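PDB 3OBE: sugar phosphate isomerase/epimerase from Parabacteroides distasonis, which is probably an isomerase or epimerase acting on a sugar or sugar phosphate, built on a xylose isomerase-like TIM barrel. Local coordinates for residues K21-Q26 against Y297-P302; A46-T51 against G290-A295; D247-G252 against V276-D281. All blocks are in the same frame, centred on the assembly; numbering follows the deposited sequence.

Interaction 1: residues K21-Q26 against Y297-P302; sequences KKMGLQ and YLQAAP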
# COMPACT_ATOMS: atom_id res chain seq x y z
N LYS A 21 0.07 -19.26 3.68
CA LYS A 21 0.88 -18.07 3.86
C LYS A 21 -0.01 -16.84 3.79
O LYS A 21 -0.92 -16.78 2.98
CB LYS A 21 1.93 -17.97 2.76
CG LYS A 21 2.93 -19.03 2.77
CD LYS A 21 4.09 -18.71 1.77
CE LYS A 21 4.89 -19.94 1.48
NZ LYS A 21 5.99 -19.62 0.51
N LYS A 22 0.27 -15.86 4.63
CA LYS A 22 -0.51 -14.64 4.62
C LYS A 22 0.01 -13.79 3.46
O LYS A 22 1.23 -13.59 3.28
CB LYS A 22 -0.42 -13.90 5.96
CG LYS A 22 -0.88 -14.69 7.18
CD LYS A 22 -2.40 -15.00 7.19
CE LYS A 22 -2.81 -16.05 8.27
NZ LYS A 22 -2.85 -17.51 7.77
N MSE A 23 -0.91 -13.35 2.65
CA MSE A 23 -0.55 -12.71 1.40
C MSE A 23 -1.65 -11.75 0.98
O MSE A 23 -2.82 -12.12 0.86
CB MSE A 23 -0.34 -13.78 0.31
CG MSE A 23 -0.12 -13.22 -1.03
SE MSE A 23 0.25 -14.79 -2.20
CE MSE A 23 -1.41 -15.37 -2.39
N GLY A 24 -1.28 -10.49 0.74
CA GLY A 24 -2.25 -9.51 0.33
C GLY A 24 -2.23 -9.13 -1.14
O GLY A 24 -1.24 -9.35 -1.87
N LEU A 25 -3.34 -8.52 -1.55
CA LEU A 25 -3.50 -8.01 -2.92
C LEU A 25 -4.13 -6.65 -2.86
O LEU A 25 -5.18 -6.48 -2.20
CB LEU A 25 -4.45 -8.93 -3.74
CG LEU A 25 -4.72 -8.46 -5.18
CD1 LEU A 25 -3.47 -8.55 -6.06
CD2 LEU A 25 -5.84 -9.24 -5.85
N GLN A 26 -3.57 -5.69 -3.60
CA GLN A 26 -4.25 -4.42 -3.87
C GLN A 26 -5.24 -4.64 -5.00
O GLN A 26 -4.88 -4.98 -6.11
CB GLN A 26 -3.24 -3.32 -4.18
CG GLN A 26 -3.79 -2.05 -4.85
CD GLN A 26 -4.97 -1.42 -4.12
OE1 GLN A 26 -6.08 -1.44 -4.62
NE2 GLN A 26 -4.73 -0.87 -2.91
N TYR A 297 3.84 -18.04 -7.45
CA TYR A 297 5.26 -17.80 -7.17
C TYR A 297 5.50 -17.62 -5.68
O TYR A 297 6.42 -18.21 -5.09
CB TYR A 297 5.71 -16.56 -7.92
CG TYR A 297 7.11 -16.06 -7.60
CD1 TYR A 297 8.24 -16.65 -8.15
CD2 TYR A 297 7.28 -14.98 -6.74
CE1 TYR A 297 9.48 -16.17 -7.86
CE2 TYR A 297 8.51 -14.48 -6.49
CZ TYR A 297 9.60 -15.08 -7.03
OH TYR A 297 10.86 -14.55 -6.74
N LEU A 298 4.67 -16.81 -5.06
CA LEU A 298 4.91 -16.44 -3.66
C LEU A 298 4.60 -17.64 -2.76
O LEU A 298 5.28 -17.86 -1.75
CB LEU A 298 4.05 -15.25 -3.27
CG LEU A 298 4.45 -13.93 -3.95
CD1 LEU A 298 3.42 -12.85 -3.59
CD2 LEU A 298 5.91 -13.47 -3.55
N GLN A 299 3.56 -18.39 -3.12
CA GLN A 299 3.19 -19.53 -2.34
C GLN A 299 4.28 -20.60 -2.42
O GLN A 299 4.53 -21.27 -1.42
CB GLN A 299 1.86 -20.11 -2.81
CG GLN A 299 0.70 -19.14 -2.59
CD GLN A 299 0.07 -19.26 -1.22
OE1 GLN A 299 0.08 -18.30 -0.41
NE2 GLN A 299 -0.50 -20.40 -0.97
N ALA A 300 4.90 -20.79 -3.60
CA ALA A 300 5.94 -21.83 -3.76
C ALA A 300 7.33 -21.36 -3.29
O ALA A 300 8.21 -22.18 -3.09
CB ALA A 300 6.02 -22.27 -5.23
N ALA A 301 7.52 -20.05 -3.14
CA ALA A 301 8.85 -19.49 -2.86
C ALA A 301 9.23 -19.87 -1.42
O ALA A 301 8.54 -19.52 -0.50
CB ALA A 301 8.80 -18.01 -3.00
N PRO A 302 10.38 -20.54 -1.24
CA PRO A 302 10.72 -20.85 0.13
C PRO A 302 11.16 -19.66 0.98
O PRO A 302 11.13 -19.77 2.22
CB PRO A 302 11.85 -21.87 0.00
CG PRO A 302 12.38 -21.67 -1.34
CD PRO A 302 11.28 -21.16 -2.21
O HOH W 1 0.09 -21.12 1.47
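Lys21 reaches from the start of segment 21-26 to the C-terminal end of the helix in segment 297-302. The polar part of the contact gathers at its ammonium group. NZ donates to Leu298 O at 3.0 Å, approaching in the plane of that carbonyl. It also donates to Gln299 O at 2.9 Å, where it stands above the carbonyl plane, 65° out of it. Ala301 O is 2.7 Å from the same NZ, and Val304 O accepts a further hydrogen bond. With chi2 to chi4 all near 180°, the extended chain carries NZ to the carbonyls near the helix end. The carbonyls at a helix C-terminus are likely to favour its positive charge. A second polar link runs through water. It accepts from Lys21 N at 2.9 Å and, weakly, from Gln299 NE2, whose strongest partner is Thr11 OG1.

The apolar contact is made by Met23, a selenomethionine. Its SE comes against both CB and CD1 of Leu298, each at 4.0 Å. Gln299 OE1 makes van der Waals contacts with carbon atoms, 3.8 Å from Met23 CE and 3.7 Å from Lys21 CB.

Segment 21-26 includes strand 24-26, the first strand of the barrel, and helix 287-300 packs beside it. Tyr274 of strand 273-276 touches both Met23 and Leu298. Phe263 of helix 259-269 also packs on Leu298, and Tyr50 and Ala295 on Met23.

Interaction 2: residues A46-T51 against G290-A295; sequences AKAGYT and GVEKSA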
# COMPACT_ATOMS: atom_id res chain seq x y z
N ALA A 46 -9.19 -16.27 -3.02
CA ALA A 46 -9.01 -17.19 -1.88
C ALA A 46 -8.40 -18.50 -2.32
O ALA A 46 -7.45 -18.98 -1.69
CB ALA A 46 -10.34 -17.39 -1.07
N LYS A 47 -8.88 -19.05 -3.43
CA LYS A 47 -8.33 -20.32 -3.97
C LYS A 47 -6.84 -20.19 -4.35
O LYS A 47 -6.03 -21.11 -4.19
CB LYS A 47 -9.18 -20.79 -5.16
N ALA A 48 -6.44 -19.02 -4.82
CA ALA A 48 -5.02 -18.78 -5.17
C ALA A 48 -4.10 -18.57 -3.97
O ALA A 48 -2.87 -18.58 -4.11
CB ALA A 48 -4.88 -17.58 -6.10
N GLY A 49 -4.69 -18.37 -2.80
CA GLY A 49 -3.91 -18.20 -1.59
C GLY A 49 -3.89 -16.83 -0.98
O GLY A 49 -3.26 -16.63 0.07
N TYR A 50 -4.56 -15.85 -1.62
CA TYR A 50 -4.67 -14.54 -0.99
C TYR A 50 -5.49 -14.63 0.28
O TYR A 50 -6.51 -15.31 0.33
CB TYR A 50 -5.23 -13.47 -1.95
CG TYR A 50 -4.27 -13.16 -3.09
CD1 TYR A 50 -3.14 -12.32 -2.89
CD2 TYR A 50 -4.46 -13.73 -4.35
CE1 TYR A 50 -2.26 -12.05 -3.90
CE2 TYR A 50 -3.56 -13.46 -5.38
CZ TYR A 50 -2.46 -12.63 -5.15
OH TYR A 50 -1.54 -12.37 -6.13
N THR A 51 -5.02 -13.93 1.31
CA THR A 51 -5.68 -13.86 2.62
C THR A 51 -6.20 -12.43 2.93
O THR A 51 -7.17 -12.27 3.69
CB THR A 51 -4.72 -14.31 3.77
OG1 THR A 51 -3.57 -13.47 3.74
CG2 THR A 51 -4.34 -15.80 3.61
N GLY A 290 -2.46 -12.82 -14.12
CA GLY A 290 -1.22 -12.27 -13.53
C GLY A 290 -1.23 -12.33 -12.02
O GLY A 290 -0.24 -12.70 -11.40
N VAL A 291 -2.42 -12.10 -11.47
CA VAL A 291 -2.60 -12.15 -10.02
C VAL A 291 -2.49 -13.60 -9.50
O VAL A 291 -1.86 -13.86 -8.49
CB VAL A 291 -3.96 -11.48 -9.66
CG1 VAL A 291 -4.42 -11.90 -8.32
CG2 VAL A 291 -3.80 -9.92 -9.81
N GLU A 292 -3.06 -14.53 -10.24
CA GLU A 292 -2.98 -15.96 -9.87
C GLU A 292 -1.55 -16.51 -9.98
O GLU A 292 -1.10 -17.21 -9.07
CB GLU A 292 -3.93 -16.74 -10.74
CG GLU A 292 -5.36 -16.51 -10.33
CD GLU A 292 -6.36 -17.26 -11.17
OE1 GLU A 292 -6.15 -17.39 -12.41
OE2 GLU A 292 -7.36 -17.73 -10.58
N LYS A 293 -0.87 -16.18 -11.06
CA LYS A 293 0.50 -16.61 -11.29
C LYS A 293 1.47 -15.97 -10.29
O LYS A 293 2.43 -16.63 -9.85
CB LYS A 293 0.94 -16.36 -12.73
CG LYS A 293 0.31 -17.44 -13.65
CD LYS A 293 0.71 -17.35 -15.06
CE LYS A 293 0.29 -18.67 -15.72
NZ LYS A 293 -0.15 -18.51 -17.06
N SER A 294 1.20 -14.75 -9.88
CA SER A 294 1.96 -14.05 -8.82
C SER A 294 1.81 -14.80 -7.52
O SER A 294 2.81 -15.10 -6.81
CB SER A 294 1.54 -12.59 -8.69
OG SER A 294 1.81 -11.89 -9.90
N ALA A 295 0.57 -15.17 -7.22
CA ALA A 295 0.28 -15.93 -6.00
C ALA A 295 1.04 -17.25 -6.05
O ALA A 295 1.60 -17.64 -5.03
CB ALA A 295 -1.25 -16.18 -5.82
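Ala48 and Tyr50, at the end of helix 38-48 and just beyond it, pack on one side of helix segment 290-295. Gly290 begins segment 290-295 and lends its carbonyl to the helix itself. Its O takes Ser294 N and also Ser294 OG, at 2.7 Å, from opposite faces of the carbonyl plane.

Val291 meets the tyrosine. Its O accepts the hydrogen bond from Tyr50 OH at 2.8 Å, the hydroxyl tilted 26° from the carbonyl plane. The oxygen lies at the edge of the ring, in its plane. Ala295 N reaches the same O from the opposite face of the carbonyl, so two bonds grip this atom. CG1 of Val291, anti to the backbone N (chi1 160°), lies only 3.4 Å from Tyr50 CE2. This is tight packing beside the hydroxyl bond.

Glu292 adds a looser touch, its CG 4.4 Å from Ala48 CB. Its carboxylate pairs with Arg44. Ser294 brings CB to 4.0 Å from Tyr50 OH, and its OG also bonds Ile251 N.

Ala295 ends the segment. Its CB touches Ala48 O at 3.4 Å, and also Ala48 CB (3.9 Å) and Tyr50 CE2 (3.6 Å).

Gly49, with positive phi, closes helix 38-48 in a Schellman motif and turns the chain toward strand 52-55. The contact joins a helix that follows the first barrel strand, 24-26, to the helix that follows the last, 273-276. These strands are neighbours, as at the closure of a TIM barrel.

Interaction 3: residues D247-G252 against V276-D281; sequences DRWIIG and VELEGD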
# COMPACT_ATOMS: atom_id res chain seq x y z
N ASP A 247 6.18 -6.08 -9.76
CA ASP A 247 7.23 -6.42 -10.72
C ASP A 247 6.78 -5.82 -12.05
O ASP A 247 5.84 -5.03 -12.07
CB ASP A 247 7.39 -7.94 -10.75
CG ASP A 247 8.74 -8.41 -11.22
OD1 ASP A 247 9.37 -7.71 -12.04
OD2 ASP A 247 9.16 -9.57 -10.82
N ARG A 248 7.39 -6.20 -13.17
CA ARG A 248 6.92 -5.71 -14.47
C ARG A 248 5.45 -6.12 -14.65
O ARG A 248 4.60 -5.31 -15.01
CB ARG A 248 7.75 -6.30 -15.56
CG ARG A 248 9.23 -5.92 -15.43
CD ARG A 248 9.40 -4.39 -15.59
NE ARG A 248 9.43 -4.01 -16.99
CZ ARG A 248 9.53 -2.75 -17.42
NH1 ARG A 248 9.56 -1.75 -16.56
NH2 ARG A 248 9.56 -2.49 -18.71
N TRP A 249 5.18 -7.38 -14.37
CA TRP A 249 3.79 -7.89 -14.38
C TRP A 249 3.72 -9.01 -13.34
O TRP A 249 3.60 -8.75 -12.13
CB TRP A 249 3.35 -8.26 -15.79
CG TRP A 249 1.82 -8.31 -15.88
CD1 TRP A 249 0.96 -7.26 -15.63
CD2 TRP A 249 1.00 -9.42 -16.24
NE1 TRP A 249 -0.34 -7.67 -15.79
CE2 TRP A 249 -0.35 -8.99 -16.16
CE3 TRP A 249 1.26 -10.75 -16.63
CZ2 TRP A 249 -1.41 -9.84 -16.44
CZ3 TRP A 249 0.21 -11.58 -16.93
CH2 TRP A 249 -1.12 -11.12 -16.81
N ILE A 250 3.85 -10.25 -13.76
CA ILE A 250 3.80 -11.35 -12.80
C ILE A 250 4.97 -11.29 -11.84
O ILE A 250 6.12 -11.11 -12.24
CB ILE A 250 3.78 -12.70 -13.47
CG1 ILE A 250 2.44 -12.96 -14.15
CG2 ILE A 250 4.00 -13.88 -12.45
CD1 ILE A 250 2.53 -14.04 -15.26
N ILE A 251 4.67 -11.39 -10.55
CA ILE A 251 5.72 -11.32 -9.55
C ILE A 251 6.74 -12.43 -9.75
O ILE A 251 6.40 -13.64 -9.84
CB ILE A 251 5.15 -11.37 -8.11
CG1 ILE A 251 4.10 -10.29 -7.89
CG2 ILE A 251 6.27 -11.36 -7.06
CD1 ILE A 251 4.56 -8.81 -8.10
N GLY A 252 8.01 -12.01 -9.87
CA GLY A 252 9.14 -12.92 -10.04
C GLY A 252 9.42 -13.41 -11.46
O GLY A 252 10.23 -14.34 -11.65
N VAL A 276 0.41 -7.42 -2.99
CA VAL A 276 0.74 -7.51 -4.39
C VAL A 276 -0.03 -6.47 -5.22
O VAL A 276 -1.23 -6.25 -5.00
CB VAL A 276 0.40 -8.94 -4.92
CG1 VAL A 276 0.56 -9.05 -6.41
CG2 VAL A 276 1.28 -9.99 -4.19
N GLU A 277 0.64 -5.90 -6.20
CA GLU A 277 -0.03 -5.08 -7.21
C GLU A 277 0.52 -5.39 -8.58
O GLU A 277 1.72 -5.59 -8.75
CB GLU A 277 0.09 -3.60 -6.91
CG GLU A 277 -0.76 -2.74 -7.90
CD GLU A 277 -1.13 -1.35 -7.42
OE1 GLU A 277 -0.79 -0.99 -6.28
OE2 GLU A 277 -1.80 -0.65 -8.21
N LEU A 278 -0.36 -5.38 -9.57
CA LEU A 278 -0.01 -5.46 -10.98
C LEU A 278 -0.67 -4.32 -11.74
O LEU A 278 -1.81 -3.97 -11.48
CB LEU A 278 -0.47 -6.75 -11.64
CG LEU A 278 0.30 -8.05 -11.41
CD1 LEU A 278 0.29 -8.52 -9.99
CD2 LEU A 278 -0.18 -9.16 -12.39
N GLU A 279 0.12 -3.76 -12.64
CA GLU A 279 -0.40 -2.83 -13.63
C GLU A 279 -1.04 -3.63 -14.77
O GLU A 279 -1.00 -4.86 -14.77
CB GLU A 279 0.70 -1.89 -14.10
CG GLU A 279 1.77 -2.53 -14.96
CD GLU A 279 2.88 -1.55 -15.27
OE1 GLU A 279 3.74 -1.35 -14.40
OE2 GLU A 279 2.85 -0.96 -16.38
N GLY A 280 -1.70 -2.94 -15.68
CA GLY A 280 -2.39 -3.56 -16.82
C GLY A 280 -1.40 -4.26 -17.73
O GLY A 280 -0.29 -3.79 -17.95
N ASP A 281 -1.77 -5.46 -18.19
CA ASP A 281 -0.91 -6.23 -19.08
C ASP A 281 -0.78 -5.55 -20.40
O ASP A 281 -1.72 -4.94 -20.90
CB ASP A 281 -1.50 -7.64 -19.30
CG ASP A 281 -0.52 -8.59 -19.94
OD1 ASP A 281 0.69 -8.55 -19.62
OD2 ASP A 281 -0.92 -9.41 -20.78
O HOH W 2 3.50 -6.55 -10.70
O HOH W 3 2.97 -4.77 -12.69
O HOH W 4 2.95 -4.79 -17.54
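Trp249 is held between Leu278 and Asp281 in a partly buried contact between two loops. These follow strands 240-245 and 273-276, neighbours in the barrel. Leu278 CD2 makes a CH-pi contact over one face of the indole, 3.7 Å from the centroid of the five-membered ring and 11° off its normal. Asp281 OD1 lies 3.5 Å above the opposite face, over the ring centre. The carboxylate is stacked on the ring with planes 27° apart, while Arg285 pairs with that oxygen. At the ring edge, NE1 is hydrogen-bonded to Gln287 OE1 and makes only a weak bond to Glu279 O, 3.1 Å away. An alanine here would probably leave Leu278 CD2 and the Asp281 carboxylate facing a gap, and Gln287 OE1 without its indole N-H.

Waters join the backbones too. One accepts from Asp247 N and lies 2.6 Å from Trp249 O and 2.8 Å from Glu277 O. Another accepts from Glu279 N and lies 2.9 Å from Arg248 O.

Deeper in, Ile251 CG1 packs on Val276 CG1 at 4.0 Å. Ile245 of strand 240-245, Phe259 of helix 259-269 and Tyr297 of helix 287-300 surround Ile251, and Ser294 of that last helix touches Leu278.

Overall arrangement
Interactions 1 and 2 are both buried and share helix 287-300, their centres about 7 Å apart. Interaction 1 uses the C-terminal end of that helix, interaction 2 its middle. The two also touch directly, since Met23 N bonds Thr51 OG1. Interaction 3 is only partly buried and joins loops that follow neighbouring strands. It meets interaction 1 where strand 24-26 pairs with Val276, and interaction 2 where Ser294 OG bonds Ile251 N. The chemistry follows the place. In the first, a lysine ammonium gathers carbonyls at a helix end. In the second, small side chains pack and one phenol bonds a helix carbonyl. In the third, an indole is held between a leucine methyl and a carboxylate, with bridging waters.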